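Local coordinates for protein bifunctional endomannanase/endoglucanase (Caldanaerobius polysaccharolyticus, PDB 3W0K) that probably hydrolyses internal beta-linkages in mannan and cellulose-type glucan chains, as a family 5 glycoside hydrolase, at residues 2-8 with 36-42. Numbering follows the deposited sequence.
Sequences KKYGFNF and FNFVRIP
Asn37 OD1 accepts a hydrogen bond from Tyr4 N at 2.8 Å, the donor lying in the carbonyl plane of the side chain. ND2 of the same amide gives one to Lys2 O. With Asn37 N also bonded to Tyr4 O, one asparagine thus offers donors and an acceptor much as a strand edge would, just ahead of strand 38-44. A leucine here would probably leave Tyr4 N and Lys2 O without these mates and hold Lys2 to Tyr4 less firmly against the second strand.

Beyond it the parallel ladder takes over: Phe6 N bonds to Phe38 O, Arg40 N to Phe6 O, and Phe8 N to Arg40 O. On the helix side, the edge of Phe6 is set against the face of Phe36, CE2 of Phe6 standing 3.6 Å above the centre of the Phe36 ring, and Leu31 of helix 25-33 packs on both. On the other face Asn7 and Arg40 run side by side; Arg40, extended with CG anti to its N (chi1 179°), brings NH1 within 2.9 Å of Asn7 OD1, in the guanidinium plane. Salt bridges to Asp133 and Glu258 hold the same guanidinium. Strands 4-7 and 38-44, linked through helix 25-33, form the first beta-alpha-beta unit of a TIM barrel.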
loop_
_atom_site.group_PDB
_atom_site.type_symbol
_atom_site.label_atom_id
_atom_site.label_comp_id
_atom_site.label_asym_id
_atom_site.label_seq_id
_atom_site.Cartn_x
_atom_site.Cartn_y
_atom_site.Cartn_z
ATOM N N LYS A 2 6.497 -9.153 12.852
ATOM C CA LYS A 2 5.553 -8.373 12.061
ATOM C C LYS A 2 6.277 -7.305 11.248
ATOM O O LYS A 2 7.351 -6.835 11.634
ATOM C CB LYS A 2 4.495 -7.730 12.960
ATOM C CG LYS A 2 3.728 -8.715 13.826
ATOM C CD LYS A 2 3.033 -9.776 12.996
ATOM C CE LYS A 2 2.392 -10.824 13.889
ATOM N NZ LYS A 2 1.706 -11.879 13.094
ATOM N N LYS A 3 5.679 -6.931 10.122
ATOM C CA LYS A 3 6.258 -5.939 9.224
ATOM C C LYS A 3 5.787 -4.518 9.503
ATOM O O LYS A 3 4.591 -4.221 9.421
ATOM C CB LYS A 3 5.949 -6.319 7.775
ATOM C CG LYS A 3 6.673 -7.573 7.321
ATOM C CD LYS A 3 6.108 -8.109 6.020
ATOM C CE LYS A 3 6.950 -9.264 5.498
ATOM N NZ LYS A 3 7.010 -10.405 6.456
ATOM N N TYR A 4 6.739 -3.641 9.809
ATOM C CA TYR A 4 6.443 -2.240 10.099
ATOM C C TYR A 4 7.325 -1.343 9.253
ATOM O O TYR A 4 8.550 -1.472 9.262
ATOM C CB TYR A 4 6.695 -1.929 11.574
ATOM C CG TYR A 4 5.883 -2.773 12.514
ATOM C CD1 TYR A 4 4.537 -2.500 12.735
ATOM C CD2 TYR A 4 6.457 -3.858 13.171
ATOM C CE1 TYR A 4 3.777 -3.291 13.593
ATOM C CE2 TYR A 4 5.710 -4.653 14.028
ATOM C CZ TYR A 4 4.374 -4.365 14.234
ATOM O OH TYR A 4 3.642 -5.152 15.084
ATOM N N GLY A 5 6.711 -0.413 8.537
ATOM C CA GLY A 5 7.513 0.458 7.709
ATOM C C GLY A 5 6.790 1.579 7.009
ATOM O O GLY A 5 5.825 2.154 7.524
ATOM N N PHE A 6 7.272 1.876 5.806
ATOM C CA PHE A 6 6.745 2.966 5.003
ATOM C C PHE A 6 6.708 2.634 3.523
ATOM O O PHE A 6 7.428 1.750 3.046
ATOM C CB PHE A 6 7.658 4.197 5.144
ATOM C CG PHE A 6 7.792 4.711 6.547
ATOM C CD1 PHE A 6 7.007 5.773 6.984
ATOM C CD2 PHE A 6 8.692 4.130 7.434
ATOM C CE1 PHE A 6 7.117 6.247 8.288
ATOM C CE2 PHE A 6 8.811 4.594 8.742
ATOM C CZ PHE A 6 8.019 5.658 9.171
ATOM N N ASN A 7 5.849 3.346 2.804
ATOM C CA ASN A 7 5.781 3.219 1.356
ATOM C C ASN A 7 6.719 4.312 0.836
ATOM O O ASN A 7 6.841 5.377 1.453
ATOM C CB ASN A 7 4.379 3.536 0.828
ATOM C CG ASN A 7 3.395 2.409 1.026
ATOM O OD1 ASN A 7 3.036 1.719 0.073
ATOM N ND2 ASN A 7 2.890 2.263 2.249
ATOM N N PHE A 8 7.402 4.036 -0.270
ATOM C CA PHE A 8 8.283 5.010 -0.898
ATOM C C PHE A 8 7.845 5.140 -2.346
ATOM O O PHE A 8 7.550 4.144 -3.007
ATOM C CB PHE A 8 9.752 4.605 -0.780
ATOM C CG PHE A 8 10.351 4.918 0.565
ATOM C CD1 PHE A 8 10.743 6.216 0.879
ATOM C CD2 PHE A 8 10.501 3.919 1.523
ATOM C CE1 PHE A 8 11.277 6.517 2.128
ATOM C CE2 PHE A 8 11.032 4.207 2.777
ATOM C CZ PHE A 8 11.423 5.513 3.079
ATOM N N PHE A 36 12.307 -0.111 12.084
ATOM C CA PHE A 36 11.378 -0.467 11.011
ATOM C C PHE A 36 12.061 -1.517 10.141
ATOM O O PHE A 36 13.284 -1.504 9.992
ATOM C CB PHE A 36 10.978 0.766 10.201
ATOM C CG PHE A 36 10.180 1.768 10.989
ATOM C CD1 PHE A 36 8.801 1.636 11.112
ATOM C CD2 PHE A 36 10.810 2.836 11.621
ATOM C CE1 PHE A 36 8.056 2.554 11.850
ATOM C CE2 PHE A 36 10.076 3.759 12.363
ATOM C CZ PHE A 36 8.697 3.619 12.478
ATOM N N ASN A 37 11.272 -2.418 9.564
ATOM C CA ASN A 37 11.821 -3.511 8.763
ATOM C C ASN A 37 11.036 -3.786 7.486
ATOM O O ASN A 37 11.147 -4.871 6.907
ATOM C CB ASN A 37 11.798 -4.782 9.613
ATOM C CG ASN A 37 10.390 -5.150 10.078
ATOM O OD1 ASN A 37 9.399 -4.592 9.599
ATOM N ND2 ASN A 37 10.301 -6.082 11.018
ATOM N N PHE A 38 10.274 -2.802 7.031
ATOM C CA PHE A 38 9.437 -2.998 5.855
ATOM C C PHE A 38 9.330 -1.766 4.975
ATOM O O PHE A 38 9.188 -0.645 5.459
ATOM C CB PHE A 38 8.039 -3.430 6.326
ATOM C CG PHE A 38 7.031 -3.607 5.220
ATOM C CD1 PHE A 38 6.896 -4.831 4.578
ATOM C CD2 PHE A 38 6.181 -2.562 4.857
ATOM C CE1 PHE A 38 5.921 -5.018 3.590
ATOM C CE2 PHE A 38 5.207 -2.739 3.874
ATOM C CZ PHE A 38 5.079 -3.973 3.241
ATOM N N VAL A 39 9.407 -1.997 3.668
ATOM C CA VAL A 39 9.283 -0.943 2.675
ATOM C C VAL A 39 8.402 -1.458 1.544
ATOM O O VAL A 39 8.594 -2.574 1.064
ATOM C CB VAL A 39 10.671 -0.526 2.115
ATOM C CG1 VAL A 39 10.538 0.157 0.768
ATOM C CG2 VAL A 39 11.351 0.422 3.084
ATOM N N ARG A 40 7.374 -0.687 1.199
ATOM C CA ARG A 40 6.499 -1.051 0.092
ATOM C C ARG A 40 6.838 -0.091 -1.038
ATOM O O ARG A 40 6.962 1.117 -0.822
ATOM C CB ARG A 40 5.021 -0.935 0.474
ATOM C CG ARG A 40 4.061 -1.276 -0.673
ATOM C CD ARG A 40 2.646 -1.420 -0.153
ATOM N NE ARG A 40 1.660 -1.742 -1.189
ATOM C CZ ARG A 40 0.860 -0.855 -1.773
ATOM N NH1 ARG A 40 0.940 0.427 -1.456
ATOM N NH2 ARG A 40 -0.124 -1.270 -2.569
ATOM N N ILE A 41 7.025 -0.640 -2.234
ATOM C CA ILE A 41 7.379 0.156 -3.398
ATOM C C ILE A 41 6.309 0.059 -4.488
ATOM O O ILE A 41 6.326 -0.869 -5.299
ATOM C CB ILE A 41 8.742 -0.305 -3.987
ATOM C CG1 ILE A 41 9.828 -0.298 -2.904
ATOM C CG2 ILE A 41 9.161 0.611 -5.135
ATOM C CD1 ILE A 41 10.199 1.081 -2.410
ATOM N N PRO A 42 5.336 0.986 -4.486
ATOM C CA PRO A 42 4.264 0.990 -5.492
ATOM C C PRO A 42 4.811 1.607 -6.780
ATOM O O PRO A 42 5.250 2.755 -6.779
ATOM C CB PRO A 42 3.195 1.870 -4.842
ATOM C CG PRO A 42 4.010 2.851 -4.041
ATOM C CD PRO A 42 5.070 1.971 -3.421
HETATM O O HOH W 1 7.676 3.775 -5.841
#